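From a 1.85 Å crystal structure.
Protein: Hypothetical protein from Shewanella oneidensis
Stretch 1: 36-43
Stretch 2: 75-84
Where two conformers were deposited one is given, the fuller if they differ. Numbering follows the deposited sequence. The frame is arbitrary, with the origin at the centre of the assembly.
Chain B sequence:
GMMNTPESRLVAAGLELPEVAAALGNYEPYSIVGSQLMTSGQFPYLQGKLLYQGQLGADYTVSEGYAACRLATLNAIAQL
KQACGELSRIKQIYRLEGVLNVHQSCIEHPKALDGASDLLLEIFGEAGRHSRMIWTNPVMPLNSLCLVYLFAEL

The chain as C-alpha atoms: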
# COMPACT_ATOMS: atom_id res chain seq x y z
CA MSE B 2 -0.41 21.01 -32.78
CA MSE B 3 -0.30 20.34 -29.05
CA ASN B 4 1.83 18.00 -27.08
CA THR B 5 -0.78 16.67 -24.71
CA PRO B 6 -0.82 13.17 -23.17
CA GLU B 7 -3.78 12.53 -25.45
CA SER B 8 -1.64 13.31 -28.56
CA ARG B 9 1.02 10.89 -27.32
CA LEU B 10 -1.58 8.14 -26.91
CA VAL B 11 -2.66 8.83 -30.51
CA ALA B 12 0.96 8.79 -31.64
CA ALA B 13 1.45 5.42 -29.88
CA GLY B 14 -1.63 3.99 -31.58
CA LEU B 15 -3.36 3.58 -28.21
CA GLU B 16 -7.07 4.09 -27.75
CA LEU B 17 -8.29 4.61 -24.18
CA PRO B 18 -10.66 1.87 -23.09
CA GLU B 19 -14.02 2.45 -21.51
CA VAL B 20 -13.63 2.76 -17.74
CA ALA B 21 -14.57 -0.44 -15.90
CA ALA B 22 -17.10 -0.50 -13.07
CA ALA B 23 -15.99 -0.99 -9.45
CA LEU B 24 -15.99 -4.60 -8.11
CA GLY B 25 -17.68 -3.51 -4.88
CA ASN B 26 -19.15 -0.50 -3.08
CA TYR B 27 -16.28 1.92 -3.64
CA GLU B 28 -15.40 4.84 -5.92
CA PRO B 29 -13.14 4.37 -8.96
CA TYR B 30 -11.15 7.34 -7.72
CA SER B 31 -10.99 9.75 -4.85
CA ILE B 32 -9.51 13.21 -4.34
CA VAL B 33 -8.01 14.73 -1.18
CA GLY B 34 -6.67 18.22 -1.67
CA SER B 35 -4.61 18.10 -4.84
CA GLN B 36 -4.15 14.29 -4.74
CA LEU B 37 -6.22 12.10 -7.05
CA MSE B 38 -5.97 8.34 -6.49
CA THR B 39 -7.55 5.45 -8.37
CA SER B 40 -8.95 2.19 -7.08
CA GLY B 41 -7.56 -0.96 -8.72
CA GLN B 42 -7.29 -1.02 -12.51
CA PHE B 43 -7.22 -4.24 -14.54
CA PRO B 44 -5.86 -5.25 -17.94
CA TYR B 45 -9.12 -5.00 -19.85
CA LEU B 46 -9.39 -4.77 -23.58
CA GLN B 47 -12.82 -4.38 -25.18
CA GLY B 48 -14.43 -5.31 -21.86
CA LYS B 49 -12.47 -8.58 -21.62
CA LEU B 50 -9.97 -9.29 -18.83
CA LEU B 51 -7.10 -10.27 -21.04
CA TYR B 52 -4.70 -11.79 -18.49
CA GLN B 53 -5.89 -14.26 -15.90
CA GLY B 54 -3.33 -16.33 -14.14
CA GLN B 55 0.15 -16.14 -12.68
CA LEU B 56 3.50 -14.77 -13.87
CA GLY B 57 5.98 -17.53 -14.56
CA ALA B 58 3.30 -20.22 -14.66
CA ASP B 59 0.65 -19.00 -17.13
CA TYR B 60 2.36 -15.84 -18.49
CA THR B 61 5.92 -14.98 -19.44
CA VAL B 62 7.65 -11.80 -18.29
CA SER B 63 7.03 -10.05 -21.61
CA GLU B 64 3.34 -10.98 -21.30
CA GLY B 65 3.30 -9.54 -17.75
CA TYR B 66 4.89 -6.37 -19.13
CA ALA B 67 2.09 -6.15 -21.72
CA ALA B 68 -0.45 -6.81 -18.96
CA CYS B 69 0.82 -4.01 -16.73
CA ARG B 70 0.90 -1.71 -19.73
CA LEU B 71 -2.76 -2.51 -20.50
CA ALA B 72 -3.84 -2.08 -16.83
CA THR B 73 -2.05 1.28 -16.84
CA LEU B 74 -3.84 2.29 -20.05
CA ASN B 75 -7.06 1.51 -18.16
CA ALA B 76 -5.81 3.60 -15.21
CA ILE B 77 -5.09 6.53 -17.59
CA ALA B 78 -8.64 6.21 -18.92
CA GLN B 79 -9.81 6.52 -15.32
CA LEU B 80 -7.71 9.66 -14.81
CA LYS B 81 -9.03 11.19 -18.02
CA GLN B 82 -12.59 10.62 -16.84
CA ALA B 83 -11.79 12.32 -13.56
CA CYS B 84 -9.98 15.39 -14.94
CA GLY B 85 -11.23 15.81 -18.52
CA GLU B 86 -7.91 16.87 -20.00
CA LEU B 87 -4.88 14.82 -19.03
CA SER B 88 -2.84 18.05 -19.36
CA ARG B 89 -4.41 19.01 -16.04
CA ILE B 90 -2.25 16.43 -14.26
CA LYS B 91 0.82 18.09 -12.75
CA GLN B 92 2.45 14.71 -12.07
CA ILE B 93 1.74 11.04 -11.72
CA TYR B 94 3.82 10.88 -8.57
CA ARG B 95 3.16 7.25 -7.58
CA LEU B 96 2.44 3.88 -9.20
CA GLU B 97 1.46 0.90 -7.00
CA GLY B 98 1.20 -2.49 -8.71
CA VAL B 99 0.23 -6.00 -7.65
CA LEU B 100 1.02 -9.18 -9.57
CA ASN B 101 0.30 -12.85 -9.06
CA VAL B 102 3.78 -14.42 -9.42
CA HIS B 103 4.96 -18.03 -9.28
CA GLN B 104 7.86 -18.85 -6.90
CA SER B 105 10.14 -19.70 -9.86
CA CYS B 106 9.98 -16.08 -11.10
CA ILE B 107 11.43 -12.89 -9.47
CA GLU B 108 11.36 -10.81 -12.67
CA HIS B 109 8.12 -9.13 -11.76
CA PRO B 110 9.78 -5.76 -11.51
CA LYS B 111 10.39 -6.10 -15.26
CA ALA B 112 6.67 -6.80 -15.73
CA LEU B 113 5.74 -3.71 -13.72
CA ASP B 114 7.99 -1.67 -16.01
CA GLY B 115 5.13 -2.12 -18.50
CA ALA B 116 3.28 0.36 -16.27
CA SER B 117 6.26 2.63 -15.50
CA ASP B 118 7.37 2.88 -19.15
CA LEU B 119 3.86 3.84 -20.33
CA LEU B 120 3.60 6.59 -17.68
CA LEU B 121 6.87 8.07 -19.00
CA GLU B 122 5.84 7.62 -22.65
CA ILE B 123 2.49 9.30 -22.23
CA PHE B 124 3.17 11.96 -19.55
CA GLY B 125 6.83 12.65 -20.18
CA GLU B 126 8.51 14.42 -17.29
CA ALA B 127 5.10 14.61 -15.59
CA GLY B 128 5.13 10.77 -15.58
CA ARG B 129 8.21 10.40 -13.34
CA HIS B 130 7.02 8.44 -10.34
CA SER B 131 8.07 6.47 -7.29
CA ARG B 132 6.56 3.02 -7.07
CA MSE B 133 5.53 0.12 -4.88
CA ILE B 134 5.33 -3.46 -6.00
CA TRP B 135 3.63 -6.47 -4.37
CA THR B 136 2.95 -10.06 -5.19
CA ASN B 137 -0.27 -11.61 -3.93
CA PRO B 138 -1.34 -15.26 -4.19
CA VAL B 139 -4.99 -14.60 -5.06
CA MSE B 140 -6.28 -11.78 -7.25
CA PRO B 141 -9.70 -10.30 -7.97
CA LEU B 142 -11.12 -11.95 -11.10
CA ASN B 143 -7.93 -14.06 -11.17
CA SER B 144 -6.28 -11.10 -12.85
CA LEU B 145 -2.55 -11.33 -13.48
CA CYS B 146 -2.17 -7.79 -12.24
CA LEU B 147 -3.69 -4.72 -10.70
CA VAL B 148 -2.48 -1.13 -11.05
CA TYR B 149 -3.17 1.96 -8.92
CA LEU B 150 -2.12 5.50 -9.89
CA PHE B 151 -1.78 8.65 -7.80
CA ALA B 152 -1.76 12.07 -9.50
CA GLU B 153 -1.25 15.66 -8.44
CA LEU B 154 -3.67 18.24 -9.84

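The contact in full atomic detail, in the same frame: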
# COMPACT_ATOMS: atom_id res chain seq x y z
N GLN B 36 -4.56 15.66 -4.48
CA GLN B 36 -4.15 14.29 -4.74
C GLN B 36 -5.34 13.46 -5.21
O GLN B 36 -6.32 13.34 -4.51
CB GLN B 36 -3.56 13.67 -3.47
CG GLN B 36 -2.30 14.38 -3.02
CD GLN B 36 -1.85 14.00 -1.63
OE1 GLN B 36 -1.69 14.86 -0.79
NE2 GLN B 36 -1.65 12.72 -1.38
N LEU B 37 -5.23 12.94 -6.43
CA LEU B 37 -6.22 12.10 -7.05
C LEU B 37 -5.67 10.67 -7.07
O LEU B 37 -4.54 10.46 -7.51
CB LEU B 37 -6.45 12.59 -8.48
CG LEU B 37 -7.27 11.77 -9.48
CD1 LEU B 37 -8.68 11.61 -9.03
CD2 LEU B 37 -7.25 12.50 -10.81
N MSE B 38 -6.45 9.72 -6.57
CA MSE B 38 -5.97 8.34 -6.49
C MSE B 38 -7.03 7.40 -7.02
O MSE B 38 -8.21 7.53 -6.71
CB MSE B 38 -5.59 8.00 -5.08
CG MSE B 38 -6.69 8.15 -4.08
SE MSE B 38 -5.95 8.24 -2.32
CE MSE B 38 -5.11 9.92 -2.39
N THR B 39 -6.61 6.44 -7.84
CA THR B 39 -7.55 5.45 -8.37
C THR B 39 -7.72 4.27 -7.40
O THR B 39 -6.90 4.03 -6.52
CB THR B 39 -7.09 4.93 -9.74
OG1 THR B 39 -5.97 4.04 -9.58
CG2 THR B 39 -6.73 6.09 -10.64
N SER B 40 -8.82 3.53 -7.59
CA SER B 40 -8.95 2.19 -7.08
C SER B 40 -8.26 1.27 -8.10
O SER B 40 -7.58 1.75 -9.01
CB SER B 40 -10.41 1.83 -6.88
OG SER B 40 -10.97 2.61 -5.83
N GLY B 41 -8.36 -0.03 -7.92
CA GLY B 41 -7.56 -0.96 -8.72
C GLY B 41 -8.01 -1.03 -10.16
O GLY B 41 -9.21 -1.13 -10.44
N GLN B 42 -7.04 -1.03 -11.07
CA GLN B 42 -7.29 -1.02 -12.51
C GLN B 42 -6.71 -2.28 -13.14
O GLN B 42 -5.61 -2.68 -12.81
CB GLN B 42 -6.63 0.19 -13.15
CG GLN B 42 -7.07 1.49 -12.55
CD GLN B 42 -8.48 1.87 -12.94
OE1 GLN B 42 -8.87 1.72 -14.09
NE2 GLN B 42 -9.25 2.38 -11.98
N PHE B 43 -7.50 -2.91 -14.00
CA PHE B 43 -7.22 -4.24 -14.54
C PHE B 43 -6.84 -4.15 -16.01
O PHE B 43 -7.19 -3.17 -16.71
CB PHE B 43 -8.49 -5.07 -14.47
CG PHE B 43 -8.95 -5.37 -13.08
CD1 PHE B 43 -9.78 -4.48 -12.39
CD2 PHE B 43 -8.57 -6.55 -12.46
CE1 PHE B 43 -10.20 -4.76 -11.09
CE2 PHE B 43 -8.99 -6.83 -11.16
CZ PHE B 43 -9.80 -5.94 -10.48
N ASN B 75 -5.77 1.42 -18.86
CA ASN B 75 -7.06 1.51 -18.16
C ASN B 75 -7.04 2.57 -17.06
O ASN B 75 -7.94 3.38 -16.97
CB ASN B 75 -7.48 0.15 -17.58
CG ASN B 75 -8.18 -0.73 -18.59
OD1 ASN B 75 -9.42 -0.73 -18.66
ND2 ASN B 75 -7.41 -1.44 -19.42
N ALA B 76 -5.98 2.58 -16.25
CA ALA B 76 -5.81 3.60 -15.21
C ALA B 76 -5.78 5.02 -15.78
O ALA B 76 -6.31 5.94 -15.17
CB ALA B 76 -4.53 3.31 -14.39
N ILE B 77 -5.13 5.20 -16.92
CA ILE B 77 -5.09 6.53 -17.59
C ILE B 77 -6.48 6.92 -18.07
O ILE B 77 -6.88 8.08 -17.96
CB ILE B 77 -4.07 6.53 -18.75
CG1 ILE B 77 -2.65 6.34 -18.17
CG2 ILE B 77 -4.14 7.83 -19.56
CD1 ILE B 77 -1.52 6.06 -19.21
N ALA B 78 -7.25 5.95 -18.56
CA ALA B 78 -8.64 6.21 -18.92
C ALA B 78 -9.41 6.71 -17.70
O ALA B 78 -10.22 7.64 -17.79
CB ALA B 78 -9.29 4.95 -19.56
N GLN B 79 -9.13 6.13 -16.54
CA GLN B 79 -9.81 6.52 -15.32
C GLN B 79 -9.46 7.97 -14.97
O GLN B 79 -10.32 8.75 -14.58
CB GLN B 79 -9.38 5.59 -14.18
CG GLN B 79 -10.09 5.85 -12.86
CD GLN B 79 -11.54 5.54 -12.97
OE1 GLN B 79 -11.91 4.38 -12.98
NE2 GLN B 79 -12.37 6.58 -13.11
N LEU B 80 -8.18 8.31 -15.12
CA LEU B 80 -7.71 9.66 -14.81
C LEU B 80 -8.34 10.66 -15.76
O LEU B 80 -8.73 11.75 -15.34
CB LEU B 80 -6.18 9.74 -14.90
CG LEU B 80 -5.38 8.93 -13.87
CD1 LEU B 80 -3.91 9.10 -14.15
CD2 LEU B 80 -5.73 9.34 -12.43
N LYS B 81 -8.44 10.29 -17.03
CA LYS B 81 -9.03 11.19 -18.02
C LYS B 81 -10.50 11.47 -17.71
O LYS B 81 -11.00 12.59 -17.93
CB LYS B 81 -8.94 10.63 -19.43
CG LYS B 81 -9.56 11.59 -20.48
CD LYS B 81 -8.84 11.56 -21.79
CE LYS B 81 -9.58 12.41 -22.85
NZ LYS B 81 -9.28 13.88 -22.78
N GLN B 82 -11.20 10.44 -17.24
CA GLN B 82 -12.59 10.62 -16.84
C GLN B 82 -12.70 11.57 -15.66
O GLN B 82 -13.60 12.41 -15.64
CB GLN B 82 -13.21 9.28 -16.49
CG GLN B 82 -14.72 9.31 -16.38
CD GLN B 82 -15.25 8.06 -15.70
OE1 GLN B 82 -15.97 7.28 -16.31
NE2 GLN B 82 -14.87 7.86 -14.44
N ALA B 83 -11.79 11.46 -14.71
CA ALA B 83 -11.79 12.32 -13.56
C ALA B 83 -11.42 13.78 -13.91
O ALA B 83 -12.04 14.68 -13.36
CB ALA B 83 -10.82 11.79 -12.54
N CYS B 84 -10.44 14.00 -14.78
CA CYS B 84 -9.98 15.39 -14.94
C CYS B 84 -10.27 16.03 -16.29
O CYS B 84 -10.05 17.21 -16.44
CB CYS B 84 -8.51 15.52 -14.57
SG CYS B 84 -7.45 14.65 -15.67
O HOH W 1 -10.41 2.47 -16.09
O HOH W 2 -12.60 1.84 -12.78

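Packing of a strand and the residues after it (36-43) against a helix (75-84) of the same chain, with 414 Å² buried between them, both sides summed. The strand, 36-39, and the helix run at 136° to each other, their axes 9.4 Å apart at closest approach, a gap that the side chains bridge. Gln42, Leu37 and Thr39 cover the most surface on their side of the contact, and all three point their CA-to-CB bonds toward the helix; Met38, a selenomethionine between the last two, points away, in keeping with the alternation of a strand.

Gln42 lies where the CA atoms of the two stretches come closest, its CA 5.6 Å from the CA of Ala76. The small side chain of Ala76 goes with this approach: Gln42 CG rests 3.6 Å from both CA and CB of Ala76. The side chain of Gln42 bends there, with chi1 and chi2 both m, and its amide reaches from the Asn75 carbonyl to the Gln79 side chain. Gln42 NE2 donates a weak hydrogen bond to Gln79 OE1 (3.5 Å, 152°) and another weak one to Ser40 O (3.5 Å), within its own stretch. On the other arm of the amide, Gln42 OE1 stands 3.5 Å from Asn75 O; both are acceptors, so no direct bond can form. Water 1 resolves the pairing by donating to each, at 2.6 Å to Gln42 OE1 and 2.8 Å to Asn75 O. Asn75 O also accepts the helical hydrogen bond from Gln79 N (3.0 Å). Water 2 donates to Gln79 OE1 (2.6 Å) and weakly accepts from Gln42 NE2 (3.5 Å), a second link between the two glutamines.

Leu37, with chi1 t and chi2 p, makes the apolar end of the contact. Its CD2 lies 3.9 Å from Leu80 CD2 and 4.0 Å from Ala83 CB. Leu80 sets out sideways, but the end of its side chain comes nearer the strand, while Ala83, one helical turn beyond Gln79, points toward it.

Thr39 bridges the apolar and polar parts. Its methyl, CG2, sits 3.8 Å from Leu80 CD2 and 4.0 Å from Gln79 CG, so it meets carbon on both residues. The hydroxyl is engaged off the helix, Thr39 OG1 donating to Ser40 O (2.9 Å).

At the far end of the first stretch, Phe43 points its CA-to-CB bond away and touches the helix through its backbone: Phe43 O is 3.2 Å from Asn75 ND2, but the angle is too poor for a hydrogen bond.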